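Endonuclease PI-MtuI (Mycobacterium tuberculosis, PDB 2IMZ) provides the splicing domain of the RecA intein, which probably excises itself from its precursor protein and joins the flanking polypeptides. Local coordinates at residues L59-G64 and S135-V140; R54-L59 and A146-L151. The protein carries 1 engineered substitution. All blocks are in the same frame, centred on the assembly; numbering follows the deposited sequence.

Interaction 1 of 2, residues L59-G64 and S135-V140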
loop_
_atom_site.group_PDB
_atom_site.type_symbol
_atom_site.label_atom_id
_atom_site.label_comp_id
_atom_site.label_asym_id
_atom_site.label_seq_id
_atom_site.Cartn_x
_atom_site.Cartn_y
_atom_site.Cartn_z
ATOM N N LEU A 59 -16.198 10.313 2.452
ATOM C CA LEU A 59 -15.681 11.452 3.193
ATOM C C LEU A 59 -15.755 12.685 2.310
ATOM O O LEU A 59 -15.006 12.796 1.337
ATOM C CB LEU A 59 -14.224 11.203 3.602
ATOM C CG LEU A 59 -13.945 9.933 4.419
ATOM C CD1 LEU A 59 -12.446 9.793 4.652
ATOM C CD2 LEU A 59 -14.690 9.999 5.745
ATOM N N ARG A 60 -16.675 13.599 2.620
ATOM C CA ARG A 60 -16.775 14.826 1.841
ATOM C C ARG A 60 -15.771 15.780 2.461
ATOM O O ARG A 60 -15.840 16.090 3.649
ATOM C CB ARG A 60 -18.184 15.430 1.896
ATOM C CG ARG A 60 -18.344 16.616 0.944
ATOM C CD ARG A 60 -19.812 16.937 0.682
ATOM N NE ARG A 60 -20.520 17.301 1.905
ATOM C CZ ARG A 60 -20.434 18.484 2.504
ATOM N NH1 ARG A 60 -19.669 19.441 1.994
ATOM N NH2 ARG A 60 -21.112 18.708 3.623
ATOM N N ILE A 61 -14.835 16.237 1.639
ATOM C CA ILE A 61 -13.767 17.119 2.079
ATOM C C ILE A 61 -14.143 18.579 1.873
ATOM O O ILE A 61 -14.957 18.891 1.004
ATOM C CB ILE A 61 -12.482 16.808 1.277
ATOM C CG1 ILE A 61 -12.250 15.292 1.251
ATOM C CG2 ILE A 61 -11.286 17.546 1.869
ATOM C CD1 ILE A 61 -12.165 14.631 2.620
ATOM N N ALA A 62 -13.568 19.470 2.682
ATOM C CA ALA A 62 -13.841 20.898 2.521
ATOM C C ALA A 62 -13.498 21.202 1.065
ATOM O O ALA A 62 -12.454 20.780 0.569
ATOM C CB ALA A 62 -12.960 21.722 3.464
ATOM N N GLY A 63 -14.375 21.924 0.379
ATOM C CA GLY A 63 -14.129 22.218 -1.024
ATOM C C GLY A 63 -15.127 21.448 -1.870
ATOM O O GLY A 63 -15.424 21.825 -3.003
ATOM N N GLY A 64 -15.628 20.342 -1.331
ATOM C CA GLY A 64 -16.634 19.587 -2.058
ATOM C C GLY A 64 -16.330 18.208 -2.603
ATOM O O GLY A 64 -17.265 17.491 -2.959
ATOM N N SER A 135 -6.872 19.886 4.853
ATOM C CA SER A 135 -8.265 20.303 4.766
ATOM C C SER A 135 -9.104 19.408 5.658
ATOM O O SER A 135 -8.792 18.232 5.834
ATOM C CB SER A 135 -8.760 20.213 3.323
ATOM O OG SER A 135 -8.110 21.175 2.514
ATOM N N VAL A 136 -10.172 19.966 6.219
ATOM C CA VAL A 136 -11.035 19.207 7.106
ATOM C C VAL A 136 -12.115 18.408 6.394
ATOM O O VAL A 136 -12.529 18.737 5.279
ATOM C CB VAL A 136 -11.730 20.132 8.136
ATOM C CG1 VAL A 136 -10.686 20.833 8.984
ATOM C CG2 VAL A 136 -12.612 21.151 7.422
ATOM N N ILE A 137 -12.551 17.340 7.052
ATOM C CA ILE A 137 -13.617 16.487 6.549
ATOM C C ILE A 137 -14.915 17.183 6.952
ATOM O O ILE A 137 -15.132 17.477 8.132
ATOM C CB ILE A 137 -13.558 15.088 7.194
ATOM C CG1 ILE A 137 -12.312 14.345 6.701
ATOM C CG2 ILE A 137 -14.813 14.300 6.858
ATOM C CD1 ILE A 137 -12.031 13.056 7.443
ATOM N N ARG A 138 -15.772 17.458 5.974
ATOM C CA ARG A 138 -17.031 18.146 6.241
ATOM C C ARG A 138 -18.161 17.181 6.584
ATOM O O ARG A 138 -19.102 17.545 7.292
ATOM C CB ARG A 138 -17.451 18.977 5.019
ATOM C CG ARG A 138 -16.357 19.872 4.442
ATOM C CD ARG A 138 -16.491 21.347 4.812
ATOM N NE ARG A 138 -16.296 21.598 6.230
ATOM C CZ ARG A 138 -15.871 22.753 6.741
ATOM N NH1 ARG A 138 -15.585 23.782 5.952
ATOM N NH2 ARG A 138 -15.727 22.877 8.050
ATOM N N GLU A 139 -18.071 15.951 6.087
ATOM C CA GLU A 139 -19.130 14.983 6.323
ATOM C C GLU A 139 -18.702 13.537 6.080
ATOM O O GLU A 139 -17.917 13.254 5.176
ATOM C CB GLU A 139 -20.315 15.331 5.415
ATOM C CG GLU A 139 -21.481 14.360 5.449
ATOM C CD GLU A 139 -22.558 14.711 4.436
ATOM O OE1 GLU A 139 -22.381 15.688 3.671
ATOM O OE2 GLU A 139 -23.584 14.001 4.396
ATOM N N VAL A 140 -19.219 12.629 6.904
ATOM C CA VAL A 140 -18.936 11.204 6.759
ATOM C C VAL A 140 -20.221 10.555 6.248
ATOM O O VAL A 140 -21.278 10.676 6.874
ATOM C CB VAL A 140 -18.532 10.561 8.104
ATOM C CG1 VAL A 140 -18.368 9.056 7.934
ATOM C CG2 VAL A 140 -17.232 11.182 8.605
#
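A classic beta bulge marks this antiparallel pairing of strands 54-61 and 134-153 in the intein's curled sheet, with Arg-138 and Glu-139 together facing the single residue Arg-60. The carbonyl O of Arg-60 serves both: Arg-138 N approaches it at 2.7 Å, whereas Glu-139 N gives a weak bond of 3.3 Å. Arg-60 N returns a bond to Glu-139 O (2.9 Å). The extra residue at Arg-138, where psi falls to -27°, shifts the register by one; Ile-61 then pairs with Ile-137, and Ala-62 N bonds Val-136 O at 2.9 Å. Just beyond, Ile-61 to Gly-64 form a type II beta turn that includes Gly-63 and Gly-64.

On the face carrying Arg-60 and Glu-139, the arginine presents its guanidinium edge. NE meets Glu-139 OE1 at 3.0 Å in a salt bridge, and NH2 reaches the same oxygen at 3.3 Å. OE1 is approached on its anti side, and the carboxylate plane is turned 80° from the guanidinium plane. The bend at chi3 (61°) sets NE for this edge-on grip, while Arg-138 CB lies over one guanidinium face near the rim. Arg-138 CG and CD run on across the backbone and CB of Ala-62.

On the face of Leu-59, Ile-61 and Ile-137 the contacts are apolar. Leu-59 and Val-140 lie side by side, Leu-59 CD2 against Val-140 CG2 at 4.0 Å, and Ile-61 CD1 rests on Ile-137 CG1 at 4.1 Å; Leu-87 packs on both Leu-59 and Ile-137. Ser-135 OG is hydrogen-bonded to Arg-97.

One carboxylate oxygen thus accepts two N-H groups of one arginine. That pairing would probably offset the repulsion between Arg-60 and Arg-138, which the bulge sets beside each other.

Interaction 2 of 2, residues R54-L59 and A146-L151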
loop_
_atom_site.group_PDB
_atom_site.type_symbol
_atom_site.label_atom_id
_atom_site.label_comp_id
_atom_site.label_asym_id
_atom_site.label_seq_id
_atom_site.Cartn_x
_atom_site.Cartn_y
_atom_site.Cartn_z
ATOM N N ARG A 54 -16.925 -4.033 -3.062
ATOM C CA ARG A 54 -16.674 -4.030 -1.627
ATOM C C ARG A 54 -17.470 -2.916 -0.960
ATOM O O ARG A 54 -18.061 -2.075 -1.636
ATOM C CB ARG A 54 -15.184 -3.808 -1.352
ATOM C CG ARG A 54 -14.264 -4.750 -2.103
ATOM C CD ARG A 54 -12.823 -4.588 -1.661
ATOM N NE ARG A 54 -11.931 -5.453 -2.426
ATOM C CZ ARG A 54 -10.757 -5.896 -1.987
ATOM N NH1 ARG A 54 -10.329 -5.561 -0.778
ATOM N NH2 ARG A 54 -10.012 -6.675 -2.759
ATOM N N ASP A 55 -17.486 -2.917 0.367
ATOM C CA ASP A 55 -18.190 -1.880 1.110
ATOM C C ASP A 55 -17.277 -0.665 1.177
ATOM O O ASP A 55 -16.101 -0.785 1.515
ATOM C CB ASP A 55 -18.506 -2.335 2.540
ATOM C CG ASP A 55 -19.413 -3.540 2.585
ATOM O OD1 ASP A 55 -20.430 -3.542 1.867
ATOM O OD2 ASP A 55 -19.115 -4.482 3.350
ATOM N N VAL A 56 -17.821 0.502 0.855
ATOM C CA VAL A 56 -17.038 1.731 0.903
ATOM C C VAL A 56 -17.794 2.802 1.669
ATOM O O VAL A 56 -19.024 2.843 1.642
ATOM C CB VAL A 56 -16.745 2.287 -0.506
ATOM C CG1 VAL A 56 -15.823 1.350 -1.257
ATOM C CG2 VAL A 56 -18.052 2.483 -1.270
ATOM N N ILE A 57 -17.051 3.658 2.361
ATOM C CA ILE A 57 -17.658 4.755 3.096
ATOM C C ILE A 57 -17.242 6.039 2.387
ATOM O O ILE A 57 -16.338 6.019 1.549
ATOM C CB ILE A 57 -17.225 4.766 4.588
ATOM C CG1 ILE A 57 -15.700 4.752 4.728
ATOM C CG2 ILE A 57 -17.839 3.570 5.297
ATOM C CD1 ILE A 57 -15.053 6.113 4.565
ATOM N N GLY A 58 -17.906 7.145 2.706
ATOM C CA GLY A 58 -17.591 8.398 2.045
ATOM C C GLY A 58 -17.152 9.530 2.945
ATOM O O GLY A 58 -17.658 9.705 4.056
ATOM N N LEU A 59 -16.198 10.313 2.452
ATOM C CA LEU A 59 -15.681 11.452 3.193
ATOM C C LEU A 59 -15.755 12.685 2.310
ATOM O O LEU A 59 -15.006 12.796 1.337
ATOM C CB LEU A 59 -14.224 11.203 3.602
ATOM C CG LEU A 59 -13.945 9.933 4.419
ATOM C CD1 LEU A 59 -12.446 9.793 4.652
ATOM C CD2 LEU A 59 -14.690 9.999 5.745
ATOM N N ALA A 146 -19.909 -0.842 -3.837
ATOM C CA ALA A 146 -19.387 -0.250 -5.061
ATOM C C ALA A 146 -18.194 -1.029 -5.586
ATOM O O ALA A 146 -17.469 -1.660 -4.816
ATOM C CB ALA A 146 -18.976 1.197 -4.799
ATOM N N ARG A 147 -17.997 -0.992 -6.899
ATOM C CA ARG A 147 -16.845 -1.658 -7.487
ATOM C C ARG A 147 -15.668 -0.835 -6.997
ATOM O O ARG A 147 -15.763 0.393 -6.920
ATOM C CB ARG A 147 -16.894 -1.609 -9.013
ATOM C CG ARG A 147 -18.071 -2.334 -9.633
ATOM C CD ARG A 147 -17.764 -2.653 -11.078
ATOM N NE ARG A 147 -17.424 -1.458 -11.843
ATOM C CZ ARG A 147 -16.812 -1.476 -13.022
ATOM N NH1 ARG A 147 -16.468 -2.631 -13.574
ATOM N NH2 ARG A 147 -16.546 -0.341 -13.653
ATOM N N THR A 148 -14.566 -1.496 -6.665
ATOM C CA THR A 148 -13.398 -0.789 -6.164
ATOM C C THR A 148 -12.140 -1.101 -6.959
ATOM O O THR A 148 -12.068 -2.111 -7.667
ATOM C CB THR A 148 -13.169 -1.104 -4.672
ATOM O OG1 THR A 148 -12.925 -2.506 -4.505
ATOM C CG2 THR A 148 -14.394 -0.709 -3.861
ATOM N N PHE A 149 -11.151 -0.221 -6.837
ATOM C CA PHE A 149 -9.905 -0.354 -7.574
ATOM C C PHE A 149 -8.710 0.131 -6.773
ATOM O O PHE A 149 -8.859 0.752 -5.719
ATOM C CB PHE A 149 -9.984 0.453 -8.873
ATOM C CG PHE A 149 -11.217 0.178 -9.679
ATOM C CD1 PHE A 149 -12.430 0.771 -9.345
ATOM C CD2 PHE A 149 -11.178 -0.716 -10.743
ATOM C CE1 PHE A 149 -13.591 0.476 -10.054
ATOM C CE2 PHE A 149 -12.329 -1.018 -11.458
ATOM C CZ PHE A 149 -13.542 -0.422 -11.114
ATOM N N ASP A 150 -7.523 -0.133 -7.302
ATOM C CA ASP A 150 -6.285 0.270 -6.653
ATOM C C ASP A 150 -5.230 0.522 -7.731
ATOM O O ASP A 150 -5.328 -0.010 -8.837
ATOM C CB ASP A 150 -5.828 -0.839 -5.699
ATOM C CG ASP A 150 -4.926 -0.332 -4.598
ATOM O OD1 ASP A 150 -5.272 0.690 -3.964
ATOM O OD2 ASP A 150 -3.877 -0.969 -4.350
ATOM N N LEU A 151 -4.236 1.342 -7.408
ATOM C CA LEU A 151 -3.164 1.663 -8.348
ATOM C C LEU A 151 -1.816 1.637 -7.646
ATOM O O LEU A 151 -1.728 1.956 -6.462
ATOM C CB LEU A 151 -3.369 3.065 -8.932
ATOM C CG LEU A 151 -4.648 3.367 -9.715
ATOM C CD1 LEU A 151 -4.747 4.871 -9.982
ATOM C CD2 LEU A 151 -4.642 2.583 -11.025
#
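Arg-54 lays its side chain across Thr-148 at about a right angle, with Thr-148 OG1 lying 3.5 Å from both CG and CD of Arg-54. The arginine chain runs extended from CG to NE past the threonine; NE bonds Gln-51 O and NH1 forms a salt bridge with Asp-72 of the second subunit. Thr-148 OG1 has its own hydrogen bond to Gly-52 O, so the hydroxyl is tied to the end of strand 40-52. The methyl branch of Thr-148 is used separately: the side chains of Val-56 and Thr-148 pass one another pointing opposite ways, Val-56 CG1 lying 3.6 Å from Thr-148 CG2. The second valine methyl, Val-56 CG2, packs on Ala-146 CB at 3.9 Å.

In the backbone, Arg-54 and Ala-146 make an antiparallel hydrogen-bonded pair. Arg-54 N donates to Ala-146 O at 3.0 Å and Ala-146 N to Arg-54 O at 3.1 Å. This is the sole bridge between the two segments, whose axes lie 88° apart. Past it the later part of strand 134-153 runs beside strand 40-52, with Thr-148 on Gln-51: a strand passing from one partner to another, as expected of the curled, all-beta Hint fold of inteins.

In the fold
Interactions 1 and 2 illustrate how two long strands are held along their length: they are the two ends of one pairing, joined by the backbone bonds of Val-56 with Arg-144 and Gly-58 with Leu-141. Both join strand 54-61 to strand 134-153, their centres about 17 Å apart, and they share Leu-59 and touch where Val-140 packs against Gly-58. Because the strands are antiparallel, interaction 1 is nested along the chain inside the loop closed by interaction 2. Interaction 1 lies where strand 54-61 ends in its turn; interaction 2 lies where that strand begins, and there the second subunit comes within reach. Strand 134-153 runs on to Glu-152, a zinc ligand, so one strand connects the bulged pairing with the metal site.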